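Local coordinates for protein EpsJ (Vibrio vulnificus, PDB 2RET) that probably serves as a minor pseudopilin of the type II secretion system, forming a complex with the pseudopilin EpsI, at residues G89-D94 and G113-L118; V26-D31 and E95-V100; A36-R41 and G83-V88; T15-E20 and K156-I161; Y57-D62 and V100-P105. All blocks are in the same frame, centred on the assembly; numbering follows the deposited sequence.

Interaction 2 is the buried core contact, where helix 10-32 meets strand 96-102 through a salt bridge and selenomethionine side chains. Interaction 4 uses the same helix nearer its start, close to the surface and to EpsI, and is mainly ionic. Interactions 1, 3 and 5 are also partly buried. They rest mostly on carbon contacts, though interaction 1 adds a guanidinium on valine methyls. Interactions 1 and 3 share strand 79-93, and interactions 2 and 5 share Val100. Interactions 1 and 2 are linked by the Tyr90-Asp31 hydrogen bond, and interactions 3 and 5 by Lys87 and Pro105. Interactions 3 and 4 lie on opposite sides of the chain's centre, their nearest atoms about 17 Å apart.

Interaction 1: residues G89-D94 and G113-L118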
# COMPACT_ATOMS: atom_id res chain seq x y z
N GLY B 89 9.77 11.78 22.09
CA GLY B 89 9.09 11.90 23.36
C GLY B 89 8.75 13.32 23.76
O GLY B 89 9.16 14.25 23.13
N TYR B 90 7.93 13.47 24.79
CA TYR B 90 7.55 14.80 25.28
C TYR B 90 7.75 14.79 26.80
O TYR B 90 7.57 13.75 27.46
CB TYR B 90 6.08 15.13 24.92
CG TYR B 90 5.86 15.45 23.45
CD1 TYR B 90 5.83 14.45 22.49
CD2 TYR B 90 5.73 16.76 23.03
CE1 TYR B 90 5.66 14.77 21.14
CE2 TYR B 90 5.56 17.06 21.71
CZ TYR B 90 5.52 16.08 20.78
OH TYR B 90 5.33 16.45 19.48
N ARG B 91 8.14 15.92 27.33
CA ARG B 91 8.31 16.08 28.77
C ARG B 91 8.14 17.53 29.14
O ARG B 91 8.16 18.41 28.26
CB ARG B 91 9.71 15.62 29.16
CG ARG B 91 10.77 16.43 28.51
CD ARG B 91 12.10 16.08 28.99
NE ARG B 91 13.06 17.11 28.60
CZ ARG B 91 14.33 16.87 28.29
NH1 ARG B 91 14.82 15.63 28.33
NH2 ARG B 91 15.13 17.86 27.94
N ILE B 92 8.01 17.80 30.44
CA ILE B 92 8.01 19.16 30.95
C ILE B 92 9.34 19.42 31.66
O ILE B 92 9.78 18.63 32.50
CB ILE B 92 6.83 19.46 31.94
CG1 ILE B 92 5.47 19.13 31.30
CG2 ILE B 92 6.87 20.94 32.46
CD1 ILE B 92 5.05 20.05 30.18
N LYS B 93 9.99 20.52 31.31
CA LYS B 93 11.14 21.02 32.04
C LYS B 93 10.94 22.48 32.36
O LYS B 93 10.89 23.30 31.45
CB LYS B 93 12.41 20.84 31.24
CG LYS B 93 13.04 19.52 31.48
CD LYS B 93 13.77 19.53 32.81
CE LYS B 93 13.51 18.26 33.55
NZ LYS B 93 13.98 18.31 34.96
N ASP B 94 10.81 22.78 33.65
CA ASP B 94 10.63 24.11 34.15
C ASP B 94 9.52 24.85 33.43
O ASP B 94 9.71 25.92 32.85
CB ASP B 94 11.96 24.84 34.13
CG ASP B 94 12.92 24.32 35.23
OD1 ASP B 94 12.56 24.37 36.44
OD2 ASP B 94 14.02 23.87 34.87
N GLY B 113 18.98 12.69 22.99
CA GLY B 113 18.04 13.06 21.94
C GLY B 113 18.17 14.52 21.57
O GLY B 113 18.84 15.29 22.28
N VAL B 114 17.61 14.87 20.41
CA VAL B 114 17.51 16.26 19.95
C VAL B 114 16.29 16.92 20.63
O VAL B 114 15.14 16.55 20.41
CB VAL B 114 17.48 16.37 18.38
CG1 VAL B 114 17.42 17.80 17.92
CG2 VAL B 114 18.72 15.69 17.77
N VAL B 115 16.56 17.90 21.47
CA VAL B 115 15.54 18.59 22.26
C VAL B 115 15.04 19.85 21.58
O VAL B 115 15.81 20.71 21.20
CB VAL B 115 16.06 18.97 23.67
CG1 VAL B 115 14.90 19.54 24.54
CG2 VAL B 115 16.73 17.79 24.31
N THR B 116 13.72 19.94 21.44
CA THR B 116 13.08 21.13 20.97
C THR B 116 12.20 21.73 22.07
O THR B 116 11.20 21.11 22.46
CB THR B 116 12.21 20.82 19.77
OG1 THR B 116 13.05 20.26 18.76
CG2 THR B 116 11.53 22.09 19.21
N PRO B 117 12.56 22.94 22.56
CA PRO B 117 11.61 23.74 23.37
C PRO B 117 10.39 24.13 22.56
O PRO B 117 10.46 25.05 21.75
CB PRO B 117 12.40 24.99 23.77
CG PRO B 117 13.73 24.88 23.13
CD PRO B 117 13.84 23.64 22.33
N LEU B 118 9.27 23.46 22.80
CA LEU B 118 8.10 23.63 21.96
C LEU B 118 7.10 24.69 22.49
O LEU B 118 6.47 25.44 21.70
CB LEU B 118 7.42 22.27 21.84
CG LEU B 118 6.55 22.04 20.62
CD1 LEU B 118 7.27 22.41 19.27
CD2 LEU B 118 6.15 20.59 20.62
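Tyr90 and Leu118 make the apolar part of this contact. Atom CE2 of Tyr90 lies 3.7 Å from CD2 of Leu118. The methyl sits at the ring edge, near the ring plane, and does not cover a face. The Tyr90 torsion (chi1 -73°) sets CG beside its backbone N and opposite the carbonyl carbon, and the far end of the ring comes closer to Leu118 than its CB does. Both side chains also touch Met27 of helix 10-32, and the ring hydroxyl is hydrogen-bonded to Asp31.

The two segments lie on strands 79-93 and 114-119 of an antiparallel sheet. These are not direct neighbours. Strand 96-102 runs between them, and the nearest CA atoms, those of Tyr90 and Val115, are 9.3 Å apart. Side chains therefore have to reach over the middle strand.

The second pair mixes a charged group with methyls and lies on the sheet face away from the helix. Arg91 NH2 is 3.8 Å from CG1 of Val115 and 4.0 Å from its CG2. The two side chains meet at about a right angle. Arg91 is extended from CG to NE, which carries the guanidinium over to Val115. Its charge is met by Glu98 on the middle strand, and NH1 donates to Leu59 O. The backbone O of Val115 accepts a hydrogen bond from Arg23 of the second EpsJ subunit.

Interaction 2: residues V26-D31 and E95-V100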
# COMPACT_ATOMS: atom_id res chain seq x y z
N VAL B 26 1.17 21.86 15.48
CA VAL B 26 1.61 21.27 14.21
C VAL B 26 2.59 20.14 14.46
O VAL B 26 2.45 19.07 13.91
CB VAL B 26 2.20 22.35 13.23
CG1 VAL B 26 2.97 21.71 12.03
CG2 VAL B 26 1.10 23.24 12.73
N MSE B 27 3.59 20.40 15.29
CA MSE B 27 4.57 19.39 15.70
C MSE B 27 3.96 18.15 16.36
O MSE B 27 4.31 17.02 16.04
CB MSE B 27 5.59 20.03 16.63
CG MSE B 27 6.74 19.09 16.99
SE MSE B 27 8.00 18.80 15.50
CE MSE B 27 9.16 20.35 16.02
N MSE B 28 3.05 18.37 17.28
CA MSE B 28 2.33 17.28 17.96
C MSE B 28 1.41 16.50 17.05
O MSE B 28 1.26 15.30 17.22
CB MSE B 28 1.49 17.83 19.09
CG MSE B 28 2.32 18.53 20.12
SE MSE B 28 1.22 19.27 21.55
CE MSE B 28 0.10 17.73 22.01
N ASP B 29 0.81 17.19 16.09
CA ASP B 29 -0.00 16.53 15.07
C ASP B 29 0.89 15.62 14.26
O ASP B 29 0.51 14.48 13.96
CB ASP B 29 -0.67 17.54 14.11
CG ASP B 29 -2.15 17.80 14.42
OD1 ASP B 29 -2.81 16.96 15.03
OD2 ASP B 29 -2.71 18.82 13.96
N SER B 30 2.07 16.12 13.92
CA SER B 30 2.98 15.34 13.09
C SER B 30 3.38 14.04 13.80
O SER B 30 3.50 13.01 13.15
CB SER B 30 4.23 16.15 12.67
OG SER B 30 5.18 16.33 13.75
N ASP B 31 3.57 14.11 15.12
CA ASP B 31 4.09 12.99 15.91
C ASP B 31 2.99 12.00 16.30
O ASP B 31 3.08 10.82 16.03
CB ASP B 31 4.79 13.47 17.19
CG ASP B 31 6.14 14.10 16.94
OD1 ASP B 31 6.82 13.79 15.94
OD2 ASP B 31 6.55 14.93 17.80
N GLU B 95 8.34 24.21 33.48
CA GLU B 95 7.12 24.68 32.84
C GLU B 95 7.26 24.93 31.34
O GLU B 95 6.57 25.77 30.77
CB GLU B 95 6.60 25.90 33.61
CG GLU B 95 6.09 25.49 34.99
CD GLU B 95 5.58 26.65 35.84
OE1 GLU B 95 5.94 27.83 35.56
OE2 GLU B 95 4.84 26.35 36.82
N ARG B 96 8.17 24.19 30.71
CA ARG B 96 8.29 24.14 29.27
C ARG B 96 7.95 22.73 28.77
O ARG B 96 8.51 21.75 29.25
CB ARG B 96 9.72 24.42 28.82
CG ARG B 96 10.10 25.83 28.60
CD ARG B 96 11.48 25.85 27.88
NE ARG B 96 12.42 24.88 28.47
CZ ARG B 96 13.27 25.13 29.48
NH1 ARG B 96 13.34 26.34 30.03
NH2 ARG B 96 14.06 24.18 29.94
N LEU B 97 7.06 22.65 27.79
CA LEU B 97 6.93 21.44 27.01
C LEU B 97 8.13 21.36 26.03
O LEU B 97 8.43 22.31 25.31
CB LEU B 97 5.56 21.36 26.27
CG LEU B 97 5.26 20.01 25.60
CD1 LEU B 97 4.93 18.96 26.65
CD2 LEU B 97 4.13 20.15 24.57
N GLU B 98 8.82 20.23 26.08
CA GLU B 98 9.95 19.94 25.23
C GLU B 98 9.65 18.67 24.48
O GLU B 98 9.04 17.79 25.04
CB GLU B 98 11.19 19.73 26.09
CG GLU B 98 11.60 21.03 26.76
CD GLU B 98 12.96 20.98 27.37
OE1 GLU B 98 13.46 19.90 27.73
OE2 GLU B 98 13.53 22.07 27.50
N ARG B 99 10.08 18.61 23.22
CA ARG B 99 9.97 17.43 22.38
C ARG B 99 11.37 16.90 22.14
O ARG B 99 12.28 17.66 21.86
CB ARG B 99 9.32 17.77 21.04
CG ARG B 99 9.15 16.54 20.08
CD ARG B 99 9.77 16.85 18.76
NE ARG B 99 9.35 15.93 17.73
CZ ARG B 99 9.86 15.90 16.51
NH1 ARG B 99 10.81 16.73 16.13
NH2 ARG B 99 9.41 15.00 15.65
N VAL B 100 11.53 15.59 22.32
CA VAL B 100 12.81 14.95 22.19
C VAL B 100 12.72 13.97 21.04
O VAL B 100 11.73 13.32 20.87
CB VAL B 100 13.25 14.18 23.45
CG1 VAL B 100 14.72 13.72 23.29
CG2 VAL B 100 13.05 15.03 24.76
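Asp31 OD1 is gripped by two arginines. Arg99 NH2 donates to Asp31 OD1 at 2.9 Å, and Arg70 of strand 64-74 adds a second salt bridge. Arg99 NE reaches Asp31 OD2 at 3.0 Å. The guanidinium is thus held side-on, one nitrogen to each oxygen, and both oxygens use their syn lone pairs. The two flat groups are 20° from coplanar. The bonds are bent, at 150° for NH2 and 143° for NE. With the Tyr90 hydroxyl also hydrogen-bonded to OD2, the carboxylate is probably kept charged.

Met27, a selenomethionine, covers one face of the same guanidinium. Met27 SE stands over the centre of the group, 3.5 Å from Arg99 NH1 and 3.6 Å from CZ. The chain of Met27 bends at its second and third torsions, which folds SE over the plane. Together, edge and face contacts fix how the arginine head is turned. Beside them, SE of Met28 packs loosely on CD2 of Leu97 at 4.3 Å, in a patch with Leu153 of strand 148-155.

The axes of segments 26-31 and 96-100 pass 11.0 Å apart. This is the packing of the N-terminal helix on the antiparallel sheet that characterises the pilin fold.

Interaction 3: residues A36-R41 and G83-V88; sequences ALRQTR and GEVTKV
Arg38 and Val85 meet at a slant, with the aliphatic part of the arginine against a valine methyl. CG of Arg38 lies 3.9 Å from CG1 of Val85. The first torsion of Arg38 (chi1 160°) turns CG away from its backbone N, and this swings it toward the valine. Ala36 approaches the same methyl, its CB 4.2 Å from Val85 CG1. One branch of Val85 thus serves both residues. Farther out, Arg38 bends at its second and third torsions. Arg38 is modelled in two conformers. In one, Arg38 NH1 donates to Gln39 O at 3.0 Å and forms a salt bridge with Asp106, so both bonds are doubtful.

Segment 36-41 leads from the end of helix 10-32 to strand 40-41, the short edge strand of the six-stranded antiparallel sheet. Strand 79-93, which carries residues 83-88, lies deeper in that sheet. The connecting loop passes over the sheet face away from the helix, and Leu37 is the centre of an inverse gamma turn in it.

Thr40 and Lys87 slide past each other in opposite directions. CG2 of Thr40 touches CD of Lys87 at 3.8 Å, and its CB is 4.1 Å from the same carbon. The polar ends go elsewhere. OG1 of Thr40 is hydrogen-bonded to His53, while Lys87 NZ bonds to Pro105 O and makes a cation-pi contact with Trp102.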
# COMPACT_ATOMS: atom_id res chain seq x y z
N ALA B 36 3.89 4.57 15.55
CA ALA B 36 4.19 3.32 14.89
C ALA B 36 4.09 2.12 15.86
O ALA B 36 4.44 2.20 17.04
CB ALA B 36 5.58 3.39 14.22
N LEU B 37 3.57 1.02 15.33
CA LEU B 37 3.49 -0.28 15.98
C LEU B 37 4.89 -0.90 16.00
O LEU B 37 5.20 -1.81 15.24
CB LEU B 37 2.47 -1.16 15.24
CG LEU B 37 1.90 -2.38 15.98
CD1 LEU B 37 1.25 -1.96 17.28
CD2 LEU B 37 0.90 -3.13 15.06
N ARG B 38 5.73 -0.37 16.89
CA ARG B 38 7.15 -0.73 16.97
C ARG B 38 7.57 -0.53 18.42
O ARG B 38 7.48 0.57 18.95
CB ARG B 38 7.97 0.14 15.98
CG ARG B 38 9.49 0.27 16.21
CD ARG B 38 10.22 -1.06 16.24
NE ARG B 38 11.56 -1.05 15.62
CZ ARG B 38 12.72 -1.00 16.27
NH1 ARG B 38 12.77 -0.93 17.59
NH2 ARG B 38 13.86 -1.03 15.58
N GLN B 39 7.96 -1.62 19.07
CA GLN B 39 8.40 -1.56 20.47
C GLN B 39 9.77 -0.89 20.59
O GLN B 39 10.64 -1.07 19.73
CB GLN B 39 8.45 -2.95 21.07
CG GLN B 39 7.10 -3.51 21.43
CD GLN B 39 7.17 -4.96 21.84
OE1 GLN B 39 8.11 -5.65 21.50
NE2 GLN B 39 6.17 -5.43 22.56
N THR B 40 9.96 -0.14 21.67
CA THR B 40 11.20 0.58 21.95
C THR B 40 11.66 0.23 23.37
O THR B 40 10.85 -0.11 24.23
CB THR B 40 11.00 2.11 21.73
OG1 THR B 40 9.69 2.52 22.15
CG2 THR B 40 11.10 2.44 20.25
N ARG B 41 12.97 0.27 23.62
CA ARG B 41 13.51 -0.17 24.90
C ARG B 41 13.28 0.86 26.00
O ARG B 41 13.38 2.06 25.76
CB ARG B 41 15.01 -0.46 24.80
CG ARG B 41 15.36 -1.44 23.71
CD ARG B 41 16.76 -2.02 23.89
NE ARG B 41 17.31 -2.54 22.63
CZ ARG B 41 16.91 -3.65 22.00
NH1 ARG B 41 15.92 -4.41 22.49
NH2 ARG B 41 17.49 -4.01 20.86
N GLY B 83 9.28 2.16 5.25
CA GLY B 83 9.09 3.22 6.25
C GLY B 83 10.30 3.31 7.15
O GLY B 83 10.82 2.30 7.55
N GLU B 84 10.80 4.51 7.39
CA GLU B 84 11.85 4.75 8.36
C GLU B 84 11.19 5.17 9.67
O GLU B 84 10.49 6.20 9.72
CB GLU B 84 12.77 5.84 7.84
CG GLU B 84 14.17 5.83 8.38
CD GLU B 84 14.95 4.57 8.07
OE1 GLU B 84 14.66 3.89 7.06
OE2 GLU B 84 15.87 4.25 8.87
N VAL B 85 11.36 4.35 10.70
CA VAL B 85 10.77 4.59 12.03
C VAL B 85 11.81 5.37 12.87
O VAL B 85 13.00 4.98 12.94
CB VAL B 85 10.34 3.26 12.73
CG1 VAL B 85 9.74 3.52 14.13
CG2 VAL B 85 9.33 2.46 11.87
N THR B 86 11.38 6.51 13.41
CA THR B 86 12.17 7.33 14.34
C THR B 86 11.56 7.21 15.72
O THR B 86 10.64 6.45 15.92
CB THR B 86 12.22 8.81 13.90
OG1 THR B 86 10.88 9.33 13.83
CG2 THR B 86 12.97 8.96 12.52
N LYS B 87 12.08 7.93 16.70
CA LYS B 87 11.55 7.82 18.06
C LYS B 87 11.46 9.23 18.61
O LYS B 87 12.32 10.06 18.33
CB LYS B 87 12.47 6.91 18.89
CG LYS B 87 12.09 6.70 20.34
CD LYS B 87 12.95 5.68 21.00
CE LYS B 87 14.32 6.18 21.37
NZ LYS B 87 15.12 5.04 21.87
N VAL B 88 10.35 9.53 19.29
CA VAL B 88 10.09 10.87 19.83
C VAL B 88 9.55 10.76 21.29
O VAL B 88 8.96 9.78 21.67
CB VAL B 88 9.06 11.66 18.97
CG1 VAL B 88 9.51 11.73 17.52
CG2 VAL B 88 7.67 11.07 19.12

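Interaction 4: residues T15-E20 and K156-I161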
# COMPACT_ATOMS: atom_id res chain seq x y z
N THR B 15 -0.17 37.71 20.13
CA THR B 15 -0.07 37.14 18.80
C THR B 15 1.10 36.17 18.80
O THR B 15 0.95 35.07 18.33
CB THR B 15 0.05 38.24 17.71
OG1 THR B 15 -1.04 39.17 17.84
CG2 THR B 15 -0.02 37.65 16.33
N ALA B 16 2.24 36.56 19.38
CA ALA B 16 3.42 35.69 19.47
C ALA B 16 3.18 34.40 20.26
O ALA B 16 3.72 33.34 19.93
CB ALA B 16 4.62 36.44 20.06
N ARG B 17 2.36 34.50 21.31
CA ARG B 17 1.95 33.33 22.08
C ARG B 17 1.05 32.36 21.27
O ARG B 17 1.24 31.14 21.31
CB ARG B 17 1.26 33.80 23.37
CG ARG B 17 0.58 32.72 24.16
CD ARG B 17 1.56 31.64 24.54
NE ARG B 17 1.12 30.84 25.66
CZ ARG B 17 1.81 29.82 26.15
NH1 ARG B 17 2.96 29.49 25.60
NH2 ARG B 17 1.38 29.15 27.20
N LEU B 18 0.06 32.90 20.57
CA LEU B 18 -0.81 32.07 19.74
C LEU B 18 -0.05 31.44 18.59
O LEU B 18 -0.38 30.34 18.19
CB LEU B 18 -1.98 32.87 19.14
CG LEU B 18 -3.27 33.02 19.94
CD1 LEU B 18 -4.30 33.74 19.06
CD2 LEU B 18 -3.82 31.69 20.47
N ASN B 19 0.91 32.17 18.03
CA ASN B 19 1.83 31.65 17.02
C ASN B 19 2.71 30.50 17.55
O ASN B 19 2.93 29.50 16.87
CB ASN B 19 2.75 32.77 16.51
CG ASN B 19 2.05 33.75 15.53
OD1 ASN B 19 0.96 33.50 15.01
ND2 ASN B 19 2.71 34.87 15.29
N GLU B 20 3.20 30.65 18.77
CA GLU B 20 3.93 29.61 19.45
C GLU B 20 3.11 28.34 19.60
O GLU B 20 3.61 27.23 19.34
CB GLU B 20 4.39 30.10 20.82
CG GLU B 20 5.34 29.15 21.56
CD GLU B 20 5.50 29.53 23.02
OE1 GLU B 20 4.70 30.34 23.48
OE2 GLU B 20 6.41 29.01 23.70
N LYS B 156 -0.57 27.89 31.53
CA LYS B 156 -0.68 28.90 32.56
C LYS B 156 -1.75 29.95 32.24
O LYS B 156 -2.49 30.39 33.11
CB LYS B 156 0.67 29.61 32.72
CG LYS B 156 1.70 28.81 33.55
CD LYS B 156 2.42 29.74 34.59
CE LYS B 156 2.73 29.04 35.95
NZ LYS B 156 3.09 30.04 37.07
N ASP B 157 -1.78 30.33 30.98
CA ASP B 157 -2.68 31.35 30.48
C ASP B 157 -4.02 30.76 30.00
O ASP B 157 -5.09 31.15 30.44
CB ASP B 157 -2.01 32.20 29.40
CG ASP B 157 -1.20 31.38 28.37
OD1 ASP B 157 -1.15 30.14 28.42
OD2 ASP B 157 -0.57 32.01 27.50
N TYR B 158 -3.98 29.79 29.12
CA TYR B 158 -5.22 29.27 28.50
C TYR B 158 -5.94 28.15 29.29
O TYR B 158 -7.10 27.86 29.02
CB TYR B 158 -4.91 28.84 27.07
CG TYR B 158 -4.65 30.03 26.17
CD1 TYR B 158 -5.68 30.89 25.85
CD2 TYR B 158 -3.40 30.29 25.64
CE1 TYR B 158 -5.48 31.99 25.04
CE2 TYR B 158 -3.17 31.40 24.81
CZ TYR B 158 -4.22 32.24 24.51
OH TYR B 158 -4.05 33.36 23.69
N GLY B 159 -5.26 27.58 30.29
CA GLY B 159 -5.77 26.42 31.03
C GLY B 159 -5.60 25.12 30.23
O GLY B 159 -4.68 24.98 29.42
N LYS B 160 -6.53 24.20 30.44
CA LYS B 160 -6.50 22.90 29.75
C LYS B 160 -6.94 22.95 28.28
O LYS B 160 -8.00 23.48 27.95
CB LYS B 160 -7.34 21.88 30.51
CG LYS B 160 -6.82 21.61 31.90
CD LYS B 160 -7.67 20.58 32.63
CE LYS B 160 -7.27 20.48 34.10
NZ LYS B 160 -5.87 19.94 34.24
N ILE B 161 -6.10 22.40 27.41
CA ILE B 161 -6.48 22.12 26.01
C ILE B 161 -6.06 20.67 25.73
O ILE B 161 -5.07 20.19 26.26
CB ILE B 161 -5.82 23.13 25.03
CG1 ILE B 161 -4.28 23.00 25.03
CG2 ILE B 161 -6.13 24.54 25.41
CD1 ILE B 161 -3.54 23.68 23.85
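Arg17 lies alongside Tyr158, the two running in opposite directions, with the guanidinium and ring planes 19° apart. CG of Arg17 comes to the ring edge, 4.0 Å from Tyr158 CE2. Leu18 meets the far end of the same tyrosine at about a right angle. Leu18 CD2 is 3.6 Å from Tyr158 OH and 4.1 Å from CZ. The hydroxyl itself is hydrogen-bonded to Glu12 of the EpsI chain, and Phe16 of EpsI meets the ring edge-to-face.

The ionic part is a network of Arg17, Asp157 and Glu20. Arg17 holds Asp157 side-on. Arg17 NE donates to Asp157 OD2 at 2.8 Å and NH2 to OD1 at 3.0 Å, the latter bond almost straight at 173°. A bend at the second torsion of Arg17 brings NE and NH2 to face the carboxylate. Arg17 NH1 turns back to its own helix and reaches Glu20 OE1 at 2.9 Å, from above the plane of that carboxylate. Asp157 OD1 also accepts from the backbone N of Tyr158, which comes from the face opposite to NH2.

The contact joins the N-terminal helix to the turn between strands 148-155 and 159-166, at the side where EpsI binds. One arginine shared by two acids probably offsets their repulsion, and the grip on Asp157 probably helps to steady the turn beside Tyr158, whose hydroxyl bonds to EpsI.

Interaction 5: residues Y57-D62 and V100-P105; sequences YLLDSD and VWWRYP
Leu59 belongs to the loop between strands 49-56 and 64-74, neighbours in the antiparallel sheet of the pilin-like domain. It reaches over the face away from the helix, to Val100 and Trp102 of strand 96-102. Leu59 CB points toward that strand but stays 5.1 Å from Val100 CG2. With chi1 at -50° the side chain leaves on the side of its own backbone N. Leu59 CG is 4.6 Å from Trp102 CH2. The two branches make the contact. Leu59 CD1 continues the line of the chain and borders both partners, 4.2 Å from Trp102 CH2 and a loose 4.5 Å from Val100 CG2. Leu59 CD2 comes closest, 3.7 Å from Trp102 CH2. The leucine and the tryptophan point at each other from opposite directions. Met67 of strand 64-74 touches both.

The loop is tightly turned here. Leu59 and Asp60 both have left-handed backbone angles, as in a type I' turn. The turn is closed by Ser61 N, which bonds to Leu58 O at 3.0 Å. This conformation directs the Leu59 side chain to the sheet.

Contact across the segments is wholly apolar. The indole is covered from its own strand as well. CG1 of Val100 stands 3.3 Å above the Trp102 ring plane, offset toward the rim.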
# COMPACT_ATOMS: atom_id res chain seq x y z
N TYR B 57 8.33 11.39 35.54
CA TYR B 57 9.78 11.57 35.44
C TYR B 57 10.44 10.86 34.23
O TYR B 57 11.66 10.90 34.11
CB TYR B 57 10.47 11.22 36.77
CG TYR B 57 9.64 11.63 37.97
CD1 TYR B 57 9.31 10.70 38.96
CD2 TYR B 57 9.14 12.92 38.10
CE1 TYR B 57 8.52 11.06 40.06
CE2 TYR B 57 8.33 13.28 39.19
CZ TYR B 57 8.04 12.34 40.16
OH TYR B 57 7.24 12.66 41.23
N LEU B 58 9.66 10.29 33.30
CA LEU B 58 10.25 9.76 32.08
C LEU B 58 10.99 10.87 31.34
O LEU B 58 10.52 12.03 31.28
CB LEU B 58 9.19 9.18 31.12
CG LEU B 58 9.78 8.13 30.14
CD1 LEU B 58 9.91 6.75 30.92
CD2 LEU B 58 8.99 8.00 28.84
N LEU B 59 12.14 10.50 30.79
CA LEU B 59 13.02 11.42 30.09
C LEU B 59 13.40 12.62 30.95
O LEU B 59 13.63 13.70 30.43
CB LEU B 59 12.38 11.88 28.77
CG LEU B 59 11.81 10.81 27.81
CD1 LEU B 59 11.13 11.47 26.64
CD2 LEU B 59 12.89 9.82 27.32
N ASP B 60 13.43 12.44 32.27
CA ASP B 60 13.79 13.51 33.19
C ASP B 60 12.74 14.63 33.26
O ASP B 60 13.02 15.72 33.71
CB ASP B 60 15.17 14.10 32.80
CG ASP B 60 15.77 14.98 33.88
OD1 ASP B 60 15.43 14.79 35.07
OD2 ASP B 60 16.58 15.87 33.54
N SER B 61 11.50 14.34 32.86
CA SER B 61 10.42 15.27 33.01
C SER B 61 10.25 15.69 34.48
O SER B 61 10.55 14.89 35.36
CB SER B 61 9.11 14.65 32.49
OG SER B 61 8.09 15.60 32.49
N ASP B 62 9.84 16.95 34.73
CA ASP B 62 9.44 17.44 36.08
C ASP B 62 8.07 16.87 36.46
O ASP B 62 7.71 16.88 37.62
CB ASP B 62 9.28 18.97 36.15
CG ASP B 62 10.56 19.75 35.85
OD1 ASP B 62 11.66 19.19 35.88
OD2 ASP B 62 10.44 20.96 35.57
N VAL B 100 11.53 15.59 22.32
CA VAL B 100 12.81 14.95 22.19
C VAL B 100 12.72 13.97 21.04
O VAL B 100 11.73 13.32 20.87
CB VAL B 100 13.25 14.18 23.45
CG1 VAL B 100 14.72 13.72 23.29
CG2 VAL B 100 13.05 15.03 24.76
N TRP B 101 13.78 13.87 20.27
CA TRP B 101 13.74 13.16 18.99
C TRP B 101 14.98 12.34 18.84
O TRP B 101 16.08 12.83 19.08
CB TRP B 101 13.69 14.17 17.84
CG TRP B 101 13.59 13.55 16.49
CD1 TRP B 101 12.45 13.19 15.84
CD2 TRP B 101 14.67 13.23 15.61
NE1 TRP B 101 12.75 12.68 14.60
CE2 TRP B 101 14.11 12.67 14.44
CE3 TRP B 101 16.06 13.34 15.71
CZ2 TRP B 101 14.89 12.27 13.35
CZ3 TRP B 101 16.83 12.94 14.63
CH2 TRP B 101 16.24 12.41 13.47
N TRP B 102 14.80 11.10 18.43
CA TRP B 102 15.89 10.22 18.08
C TRP B 102 15.69 9.67 16.68
O TRP B 102 14.61 9.26 16.31
CB TRP B 102 15.99 9.06 19.04
CG TRP B 102 16.31 9.42 20.46
CD1 TRP B 102 17.54 9.44 21.05
CD2 TRP B 102 15.37 9.79 21.49
NE1 TRP B 102 17.43 9.78 22.37
CE2 TRP B 102 16.11 10.00 22.67
CE3 TRP B 102 13.98 9.96 21.52
CZ2 TRP B 102 15.50 10.35 23.89
CZ3 TRP B 102 13.38 10.31 22.71
CH2 TRP B 102 14.14 10.52 23.87
N ARG B 103 16.78 9.62 15.93
CA ARG B 103 16.78 9.09 14.57
C ARG B 103 16.49 7.58 14.50
O ARG B 103 15.83 7.13 13.58
CB ARG B 103 18.13 9.41 13.91
CG ARG B 103 18.37 8.80 12.55
CD ARG B 103 17.48 9.37 11.47
NE ARG B 103 17.71 8.59 10.25
CZ ARG B 103 17.12 7.44 9.96
NH1 ARG B 103 16.21 6.94 10.77
NH2 ARG B 103 17.43 6.79 8.84
N TYR B 104 17.00 6.81 15.45
CA TYR B 104 16.77 5.37 15.52
C TYR B 104 15.96 5.00 16.75
O TYR B 104 16.24 5.52 17.83
CB TYR B 104 18.12 4.61 15.53
CG TYR B 104 18.93 4.95 14.32
CD1 TYR B 104 18.53 4.53 13.03
CD2 TYR B 104 20.06 5.76 14.42
CE1 TYR B 104 19.26 4.89 11.89
CE2 TYR B 104 20.79 6.14 13.27
CZ TYR B 104 20.38 5.68 12.01
OH TYR B 104 21.10 6.04 10.89
N PRO B 105 15.00 4.07 16.61
CA PRO B 105 14.23 3.65 17.80
C PRO B 105 15.05 2.88 18.84
O PRO B 105 14.64 2.81 19.99
CB PRO B 105 13.15 2.73 17.22
CG PRO B 105 13.23 2.84 15.74
CD PRO B 105 14.62 3.30 15.42